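Local coordinates for oligogalacturonate lyase (Vibrio parahaemolyticus RIMD 2210633, PDB 3C5M), which probably cleaves oligogalacturonides, the short fragments of pectin, as a lyase built on a seven-bladed beta-propeller with a bound manganese ion, at residues E278-S286 and Y323-A332; K334-W342 and G364-E372. One frame throughout, in Å; residues are numbered along the deposited sequence.

Interaction 1 of 2, residues E278-S286 and Y323-A332; sequences EVMVMPPCS and YVLNTKAKSA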
loop_
_atom_site.group_PDB
_atom_site.type_symbol
_atom_site.label_atom_id
_atom_site.label_comp_id
_atom_site.label_asym_id
_atom_site.label_seq_id
_atom_site.Cartn_x
_atom_site.Cartn_y
_atom_site.Cartn_z
ATOM N N GLU A 278 -16.959 -14.548 6.067
ATOM C CA GLU A 278 -15.682 -15.233 5.939
ATOM C C GLU A 278 -15.468 -15.717 4.504
ATOM O O GLU A 278 -16.416 -16.121 3.832
ATOM C CB GLU A 278 -15.657 -16.414 6.910
ATOM C CG GLU A 278 -14.370 -17.210 6.931
ATOM C CD GLU A 278 -14.458 -18.411 7.860
ATOM O OE1 GLU A 278 -14.742 -18.208 9.062
ATOM O OE2 GLU A 278 -14.243 -19.552 7.386
ATOM N N VAL A 279 -14.222 -15.662 4.041
ATOM C CA VAL A 279 -13.883 -16.098 2.691
ATOM C C VAL A 279 -12.956 -17.315 2.696
ATOM O O VAL A 279 -13.157 -18.252 1.922
ATOM C CB VAL A 279 -13.213 -14.971 1.885
ATOM C CG1 VAL A 279 -11.975 -14.499 2.598
ATOM C CG2 VAL A 279 -12.859 -15.466 0.491
HETATM N N MSE A 280 -11.940 -17.295 3.555
HETATM C CA MSE A 280 -11.012 -18.417 3.654
HETATM C C MSE A 280 -9.946 -18.224 4.728
HETATM O O MSE A 280 -9.857 -17.162 5.342
HETATM C CB MSE A 280 -10.327 -18.670 2.312
HETATM C CG MSE A 280 -9.129 -17.782 2.029
HETATM SE SE MSE A 280 -8.121 -18.317 0.428
HETATM C CE MSE A 280 -8.758 -16.951 -0.764
ATOM N N VAL A 281 -9.148 -19.264 4.952
ATOM C CA VAL A 281 -8.077 -19.214 5.941
ATOM C C VAL A 281 -6.999 -18.263 5.467
ATOM O O VAL A 281 -7.019 -17.802 4.330
ATOM C CB VAL A 281 -7.426 -20.576 6.134
ATOM C CG1 VAL A 281 -8.463 -21.578 6.586
ATOM C CG2 VAL A 281 -6.771 -21.018 4.831
HETATM N N MSE A 282 -6.035 -17.997 6.332
HETATM C CA MSE A 282 -4.969 -17.069 6.002
HETATM C C MSE A 282 -3.622 -17.650 6.341
HETATM O O MSE A 282 -3.292 -17.816 7.517
HETATM C CB MSE A 282 -5.152 -15.776 6.797
HETATM C CG MSE A 282 -5.327 -14.509 5.970
HETATM SE SE MSE A 282 -3.723 -13.766 5.236
HETATM C CE MSE A 282 -3.019 -12.898 6.823
ATOM N N PRO A 283 -2.819 -17.977 5.319
ATOM C CA PRO A 283 -1.495 -18.537 5.602
ATOM C C PRO A 283 -0.633 -17.501 6.339
ATOM O O PRO A 283 -0.909 -16.300 6.285
ATOM C CB PRO A 283 -0.962 -18.885 4.216
ATOM C CG PRO A 283 -1.664 -17.899 3.323
ATOM C CD PRO A 283 -3.061 -17.876 3.871
ATOM N N PRO A 284 0.419 -17.954 7.037
ATOM C CA PRO A 284 1.298 -17.041 7.779
ATOM C C PRO A 284 1.884 -15.934 6.898
ATOM O O PRO A 284 3.002 -16.066 6.394
ATOM C CB PRO A 284 2.372 -17.980 8.321
ATOM C CG PRO A 284 2.468 -19.028 7.234
ATOM C CD PRO A 284 1.012 -19.302 6.957
ATOM N N CYS A 285 1.139 -14.843 6.722
ATOM C CA CYS A 285 1.599 -13.735 5.880
ATOM C C CYS A 285 1.453 -12.358 6.503
ATOM O O CYS A 285 0.542 -12.122 7.289
ATOM C CB CYS A 285 0.858 -13.752 4.543
ATOM S SG CYS A 285 1.250 -15.170 3.502
ATOM N N SER A 286 2.341 -11.440 6.130
ATOM C CA SER A 286 2.304 -10.083 6.672
ATOM C C SER A 286 1.255 -9.226 5.998
ATOM O O SER A 286 0.279 -8.827 6.620
ATOM C CB SER A 286 3.661 -9.396 6.513
ATOM O OG SER A 286 4.659 -10.039 7.280
ATOM N N TYR A 323 2.463 -16.132 -1.456
ATOM C CA TYR A 323 1.303 -16.979 -1.650
ATOM C C TYR A 323 0.276 -16.425 -2.619
ATOM O O TYR A 323 0.012 -15.224 -2.644
ATOM C CB TYR A 323 0.636 -17.244 -0.307
ATOM C CG TYR A 323 1.427 -18.147 0.603
ATOM C CD1 TYR A 323 1.110 -19.505 0.715
ATOM C CD2 TYR A 323 2.480 -17.645 1.371
ATOM C CE1 TYR A 323 1.817 -20.340 1.573
ATOM C CE2 TYR A 323 3.196 -18.469 2.232
ATOM C CZ TYR A 323 2.858 -19.817 2.329
ATOM O OH TYR A 323 3.554 -20.650 3.175
ATOM N N VAL A 324 -0.294 -17.304 -3.434
ATOM C CA VAL A 324 -1.331 -16.886 -4.361
ATOM C C VAL A 324 -2.605 -17.644 -3.992
ATOM O O VAL A 324 -2.807 -18.800 -4.377
ATOM C CB VAL A 324 -0.940 -17.161 -5.819
ATOM C CG1 VAL A 324 -2.110 -16.887 -6.724
ATOM C CG2 VAL A 324 0.224 -16.277 -6.216
ATOM N N LEU A 325 -3.453 -16.983 -3.211
ATOM C CA LEU A 325 -4.705 -17.563 -2.770
ATOM C C LEU A 325 -5.762 -17.496 -3.863
ATOM O O LEU A 325 -5.824 -16.547 -4.639
ATOM C CB LEU A 325 -5.215 -16.843 -1.519
ATOM C CG LEU A 325 -4.348 -16.911 -0.256
ATOM C CD1 LEU A 325 -3.066 -16.136 -0.479
ATOM C CD2 LEU A 325 -5.107 -16.333 0.937
ATOM N N ASN A 326 -6.590 -18.529 -3.913
ATOM C CA ASN A 326 -7.667 -18.617 -4.872
ATOM C C ASN A 326 -8.978 -18.462 -4.090
ATOM O O ASN A 326 -9.451 -19.417 -3.487
ATOM C CB ASN A 326 -7.624 -19.977 -5.546
ATOM C CG ASN A 326 -8.575 -20.073 -6.703
ATOM O OD1 ASN A 326 -9.765 -19.779 -6.569
ATOM N ND2 ASN A 326 -8.061 -20.493 -7.854
ATOM N N THR A 327 -9.550 -17.259 -4.098
ATOM C CA THR A 327 -10.793 -16.956 -3.381
ATOM C C THR A 327 -11.902 -17.994 -3.559
ATOM O O THR A 327 -12.393 -18.554 -2.580
ATOM C CB THR A 327 -11.349 -15.562 -3.795
ATOM O OG1 THR A 327 -10.447 -14.544 -3.350
ATOM C CG2 THR A 327 -12.723 -15.307 -3.187
ATOM N N LYS A 328 -12.295 -18.239 -4.807
ATOM C CA LYS A 328 -13.349 -19.195 -5.116
ATOM C C LYS A 328 -13.015 -20.595 -4.605
ATOM O O LYS A 328 -13.730 -21.140 -3.764
ATOM C CB LYS A 328 -13.590 -19.230 -6.627
ATOM C CG LYS A 328 -15.066 -19.171 -7.028
ATOM C CD LYS A 328 -15.848 -20.406 -6.561
ATOM C CE LYS A 328 -17.357 -20.180 -6.627
ATOM N NZ LYS A 328 -17.821 -19.691 -7.954
ATOM N N ALA A 329 -11.927 -21.175 -5.106
ATOM C CA ALA A 329 -11.502 -22.514 -4.690
ATOM C C ALA A 329 -11.092 -22.553 -3.217
ATOM O O ALA A 329 -10.886 -23.625 -2.644
ATOM C CB ALA A 329 -10.343 -22.991 -5.565
ATOM N N LYS A 330 -10.980 -21.376 -2.608
ATOM C CA LYS A 330 -10.590 -21.259 -1.209
ATOM C C LYS A 330 -9.338 -22.091 -0.977
ATOM O O LYS A 330 -9.346 -23.039 -0.205
ATOM C CB LYS A 330 -11.733 -21.734 -0.297
ATOM C CG LYS A 330 -13.053 -20.990 -0.538
ATOM C CD LYS A 330 -14.186 -21.442 0.389
ATOM C CE LYS A 330 -13.916 -21.085 1.839
ATOM N NZ LYS A 330 -15.107 -21.339 2.695
ATOM N N SER A 331 -8.253 -21.724 -1.649
ATOM C CA SER A 331 -7.007 -22.461 -1.523
ATOM C C SER A 331 -5.780 -21.589 -1.739
ATOM O O SER A 331 -5.685 -20.880 -2.733
ATOM C CB SER A 331 -6.989 -23.592 -2.540
ATOM O OG SER A 331 -7.120 -23.067 -3.847
ATOM N N ALA A 332 -4.839 -21.664 -0.808
ATOM C CA ALA A 332 -3.609 -20.894 -0.886
ATOM C C ALA A 332 -2.534 -21.774 -1.516
ATOM O O ALA A 332 -2.518 -22.981 -1.306
ATOM C CB ALA A 332 -3.182 -20.456 0.513
#

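Interaction 2 of 2, residues K334-W342 and G364-E372; sequences KLCKHSTSW and GVLFTSDFE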
loop_
_atom_site.group_PDB
_atom_site.type_symbol
_atom_site.label_atom_id
_atom_site.label_comp_id
_atom_site.label_asym_id
_atom_site.label_seq_id
_atom_site.Cartn_x
_atom_site.Cartn_y
_atom_site.Cartn_z
ATOM N N LYS A 334 1.849 -21.823 -2.790
ATOM C CA LYS A 334 3.132 -21.133 -2.852
ATOM C C LYS A 334 3.470 -20.797 -4.289
ATOM O O LYS A 334 3.548 -21.692 -5.118
ATOM C CB LYS A 334 4.248 -21.997 -2.273
ATOM C CG LYS A 334 4.161 -22.235 -0.774
ATOM C CD LYS A 334 5.449 -22.888 -0.272
ATOM C CE LYS A 334 5.441 -23.120 1.237
ATOM N NZ LYS A 334 4.400 -24.096 1.699
ATOM N N LEU A 335 3.673 -19.513 -4.583
ATOM C CA LEU A 335 3.993 -19.078 -5.952
ATOM C C LEU A 335 5.473 -19.290 -6.205
ATOM O O LEU A 335 5.884 -20.127 -7.002
ATOM C CB LEU A 335 3.675 -17.587 -6.153
ATOM C CG LEU A 335 3.275 -17.096 -7.555
ATOM C CD1 LEU A 335 3.494 -15.590 -7.653
ATOM C CD2 LEU A 335 4.075 -17.817 -8.617
ATOM N N CYS A 336 6.278 -18.496 -5.522
ATOM C CA CYS A 336 7.708 -18.600 -5.656
ATOM C C CYS A 336 8.222 -18.187 -4.309
ATOM O O CYS A 336 7.477 -18.179 -3.327
ATOM C CB CYS A 336 8.241 -17.663 -6.745
ATOM S SG CYS A 336 8.122 -15.911 -6.347
ATOM N N LYS A 337 9.487 -17.818 -4.263
ATOM C CA LYS A 337 10.095 -17.442 -3.008
ATOM C C LYS A 337 10.647 -16.024 -3.091
ATOM O O LYS A 337 11.272 -15.668 -4.079
ATOM C CB LYS A 337 11.191 -18.470 -2.702
ATOM C CG LYS A 337 11.720 -18.460 -1.295
ATOM C CD LYS A 337 12.416 -19.777 -0.930
ATOM C CE LYS A 337 13.657 -20.068 -1.783
ATOM N NZ LYS A 337 13.316 -20.656 -3.113
ATOM N N HIS A 338 10.386 -15.210 -2.069
ATOM C CA HIS A 338 10.892 -13.839 -2.044
ATOM C C HIS A 338 12.145 -13.745 -1.183
ATOM O O HIS A 338 12.995 -12.892 -1.412
ATOM C CB HIS A 338 9.813 -12.846 -1.545
ATOM C CG HIS A 338 9.399 -13.038 -0.116
ATOM N ND1 HIS A 338 10.240 -12.781 0.950
ATOM C CD2 HIS A 338 8.226 -13.448 0.423
ATOM C CE1 HIS A 338 9.599 -13.027 2.082
ATOM N NE2 HIS A 338 8.375 -13.433 1.790
ATOM N N SER A 339 12.256 -14.633 -0.197
ATOM C CA SER A 339 13.421 -14.680 0.695
ATOM C C SER A 339 13.956 -13.306 1.052
ATOM O O SER A 339 15.083 -12.963 0.700
ATOM C CB SER A 339 14.557 -15.491 0.054
ATOM O OG SER A 339 14.193 -16.849 -0.136
ATOM N N THR A 340 13.161 -12.521 1.761
ATOM C CA THR A 340 13.610 -11.195 2.132
ATOM C C THR A 340 14.041 -11.171 3.594
ATOM O O THR A 340 13.487 -11.888 4.425
ATOM C CB THR A 340 12.492 -10.146 1.907
ATOM O OG1 THR A 340 13.024 -8.826 2.080
ATOM C CG2 THR A 340 11.352 -10.354 2.899
ATOM N N SER A 341 15.049 -10.358 3.891
ATOM C CA SER A 341 15.563 -10.192 5.249
ATOM C C SER A 341 14.827 -8.981 5.773
ATOM O O SER A 341 15.252 -7.858 5.517
ATOM C CB SER A 341 17.047 -9.847 5.213
ATOM O OG SER A 341 17.240 -8.544 4.653
ATOM N N TRP A 342 13.745 -9.185 6.504
ATOM C CA TRP A 342 12.972 -8.053 6.995
ATOM C C TRP A 342 13.740 -7.005 7.807
ATOM O O TRP A 342 13.196 -6.409 8.735
ATOM C CB TRP A 342 11.789 -8.571 7.797
ATOM C CG TRP A 342 11.015 -9.597 7.049
ATOM C CD1 TRP A 342 11.370 -10.898 6.832
ATOM C CD2 TRP A 342 9.746 -9.414 6.419
ATOM N NE1 TRP A 342 10.394 -11.539 6.107
ATOM C CE2 TRP A 342 9.388 -10.652 5.841
ATOM C CE3 TRP A 342 8.875 -8.323 6.285
ATOM C CZ2 TRP A 342 8.195 -10.832 5.145
ATOM C CZ3 TRP A 342 7.689 -8.500 5.591
ATOM C CH2 TRP A 342 7.359 -9.749 5.029
ATOM N N GLY A 364 1.509 -11.812 -13.509
ATOM C CA GLY A 364 2.658 -11.746 -12.633
ATOM C C GLY A 364 2.403 -11.035 -11.320
ATOM O O GLY A 364 1.343 -10.443 -11.121
ATOM N N VAL A 365 3.379 -11.120 -10.421
ATOM C CA VAL A 365 3.305 -10.486 -9.125
ATOM C C VAL A 365 4.586 -9.696 -8.947
ATOM O O VAL A 365 5.688 -10.242 -9.065
ATOM C CB VAL A 365 3.203 -11.502 -7.985
ATOM C CG1 VAL A 365 3.386 -10.796 -6.648
ATOM C CG2 VAL A 365 1.855 -12.187 -8.022
ATOM N N LEU A 366 4.422 -8.402 -8.676
ATOM C CA LEU A 366 5.527 -7.469 -8.474
ATOM C C LEU A 366 5.773 -7.420 -6.997
ATOM O O LEU A 366 4.824 -7.435 -6.219
ATOM C CB LEU A 366 5.122 -6.082 -8.949
ATOM C CG LEU A 366 6.091 -4.932 -8.765
ATOM C CD1 LEU A 366 7.173 -5.001 -9.850
ATOM C CD2 LEU A 366 5.329 -3.607 -8.877
ATOM N N PHE A 367 7.044 -7.363 -6.607
ATOM C CA PHE A 367 7.403 -7.312 -5.191
ATOM C C PHE A 367 8.855 -6.914 -5.002
ATOM O O PHE A 367 9.638 -6.957 -5.949
ATOM C CB PHE A 367 7.136 -8.666 -4.530
ATOM C CG PHE A 367 8.018 -9.778 -5.025
ATOM C CD1 PHE A 367 9.241 -10.030 -4.423
ATOM C CD2 PHE A 367 7.622 -10.584 -6.075
ATOM C CE1 PHE A 367 10.053 -11.072 -4.859
ATOM C CE2 PHE A 367 8.434 -11.630 -6.515
ATOM C CZ PHE A 367 9.649 -11.872 -5.905
ATOM N N THR A 368 9.207 -6.513 -3.782
ATOM C CA THR A 368 10.577 -6.105 -3.472
ATOM C C THR A 368 11.286 -7.183 -2.677
ATOM O O THR A 368 10.644 -7.954 -1.972
ATOM C CB THR A 368 10.633 -4.831 -2.587
ATOM O OG1 THR A 368 9.895 -3.768 -3.197
ATOM C CG2 THR A 368 12.081 -4.379 -2.408
ATOM N N SER A 369 12.607 -7.252 -2.802
ATOM C CA SER A 369 13.384 -8.199 -2.006
ATOM C C SER A 369 14.853 -7.824 -1.980
ATOM O O SER A 369 15.356 -7.213 -2.917
ATOM C CB SER A 369 13.258 -9.626 -2.520
ATOM O OG SER A 369 13.922 -10.484 -1.601
ATOM N N ASP A 370 15.546 -8.173 -0.907
ATOM C CA ASP A 370 16.969 -7.862 -0.844
ATOM C C ASP A 370 17.803 -9.123 -0.688
ATOM O O ASP A 370 18.918 -9.075 -0.181
ATOM C CB ASP A 370 17.267 -6.913 0.318
ATOM C CG ASP A 370 16.956 -7.520 1.679
ATOM O OD1 ASP A 370 17.279 -6.860 2.708
ATOM O OD2 ASP A 370 16.392 -8.637 1.724
ATOM N N PHE A 371 17.277 -10.251 -1.147
ATOM C CA PHE A 371 18.003 -11.498 -0.992
ATOM C C PHE A 371 19.303 -11.531 -1.780
ATOM O O PHE A 371 20.249 -12.214 -1.379
ATOM C CB PHE A 371 17.100 -12.672 -1.350
ATOM C CG PHE A 371 17.004 -12.946 -2.803
ATOM C CD1 PHE A 371 17.885 -13.829 -3.406
ATOM C CD2 PHE A 371 16.021 -12.352 -3.569
ATOM C CE1 PHE A 371 17.787 -14.127 -4.766
ATOM C CE2 PHE A 371 15.908 -12.636 -4.934
ATOM C CZ PHE A 371 16.796 -13.528 -5.531
ATOM N N GLU A 372 19.366 -10.779 -2.880
ATOM C CA GLU A 372 20.585 -10.736 -3.671
ATOM C C GLU A 372 21.535 -9.701 -3.088
ATOM O O GLU A 372 22.502 -9.297 -3.732
ATOM C CB GLU A 372 20.297 -10.392 -5.128
ATOM C CG GLU A 372 19.478 -11.406 -5.875
ATOM C CD GLU A 372 19.700 -11.320 -7.377
ATOM O OE1 GLU A 372 20.852 -11.552 -7.819
ATOM O OE2 GLU A 372 18.733 -11.018 -8.117
#

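Interaction 1 of 2, residues E278-S286 and Y323-A332
Met280, modelled as selenomethionine, contributes the largest single share of the apolar contact, lying against Leu325 and the backbone that follows it. Its chain runs extended to SE and then bends at the third torsion, which turns the terminal methyl in toward the turn after Asn326. CE thereby comes 3.6 Å from Leu325 CB, while SE rests 3.6 Å from Leu325 CD2, so both ends of the leucine are engaged by one side chain. The other apolar meetings are lighter. The Val279 and Thr327 side chains cross at about a right angle, with CG2 of Val279 3.7 Å from CG2 of Thr327. The Pro283 ring brings CD against Leu325 CD2, 3.9 Å away. Its CG also approaches Ala332 CB.

Aromatic contacts hold the other end. Pro283 CB sits 4.2 Å from the centroid of the Tyr323 ring and only 13° off its normal, a CH-pi contact over one face, displaced toward the rim. Cys285 SG reaches Tyr323 CD2 at 3.5 Å, but obliquely to the ring. The phenol OH is hydrogen-bonded to Asp319 OD1, which ties down the far end of the ring.

No hydrogen bond joins the two segments. Lys330 drapes its methylenes past the carbonyl of Val279, and its NZ stays 5.1 Å from Glu278 OE2, too far for contact, though the opposite charges may attract weakly. Polar order lies instead within 323-332, where Asn326 OD1 accepts from Ala329 N in an Asx motif, and Lys330 and Ser331 both face Asn326 in a G1 beta bulge.

Strand 276-281 ends one four-stranded antiparallel sheet, and its side chains, with those of the linker beyond it, pack on strand 321-326 and the following turn of the next sheet: the blade-to-blade interface of a beta-propeller.

Interaction 2 of 2, residues K334-W342 and G364-E372
Leu335 and Val365 meet where two neighbouring blades of the beta-propeller face each other: strand 334-337 is an edge strand of its sheet, and strand 364-369 belongs to the sheet that strands 12-15 and 22-25 complete from the N-terminal part of the chain. The two side chains slide past one another in opposite directions, bringing Leu335 CD1 to 3.8 Å from Val365 CG2.

Next along this buried, closely packed part is Phe367. His338 CB lies obliquely to its ring, 3.8 Å from Phe367 CE1, and Cys336 SG makes an oblique sulfur-aromatic contact, 4.3 Å from Phe367 CE2. With CG placed between its backbone N and carbonyl carbon (chi1 65°), His338 turns its imidazole away from the phenylalanine; NE2 is hydrogen-bonded to Gly301 O, and Thr340 N, in the ring plane at its edge, gives ND1 a weak hydrogen bond. Ser369 gives the buried side its polar link, OG donating to His338 O over 2.6 Å, tilted 22° from the carbonyl plane.

Farther on, the strands give way to partly exposed loops and apolar packing thins out. Phe371, largely open to solvent, turns its ring to Tyr378. Here polar groups do the joining. Hydrogen bonds from Thr340 OG1 to Thr352 O and between Ser341 O and Thr352 OG1 fasten the loop next to the manganese ligand His353. Asp370 reaches over from the other segment, and its OD2 receives Ser341 N on the syn lone pair, at 3.1 Å and an almost straight 176°.

Overall arrangement
From the N-terminal side, strand 276-281 finishes one blade, and the linker after it leads into strand 285-290 of the next. Interaction 1 closes when the chain, having passed the manganese ligand His287, returns along strand 321-326. Strand 334-337 follows as that strand's neighbour in the same sheet and opens interaction 2, which closes at strand 364-369 after a largely irregular loop bearing the remaining ligands Gln350, His353 and His355. The two contacts stand in series, neither nesting nor crossing. Together they join the blade that runs from strand 285-290 to strand 334-337 to both its neighbours, and Val324 packing on Leu335 connects them directly.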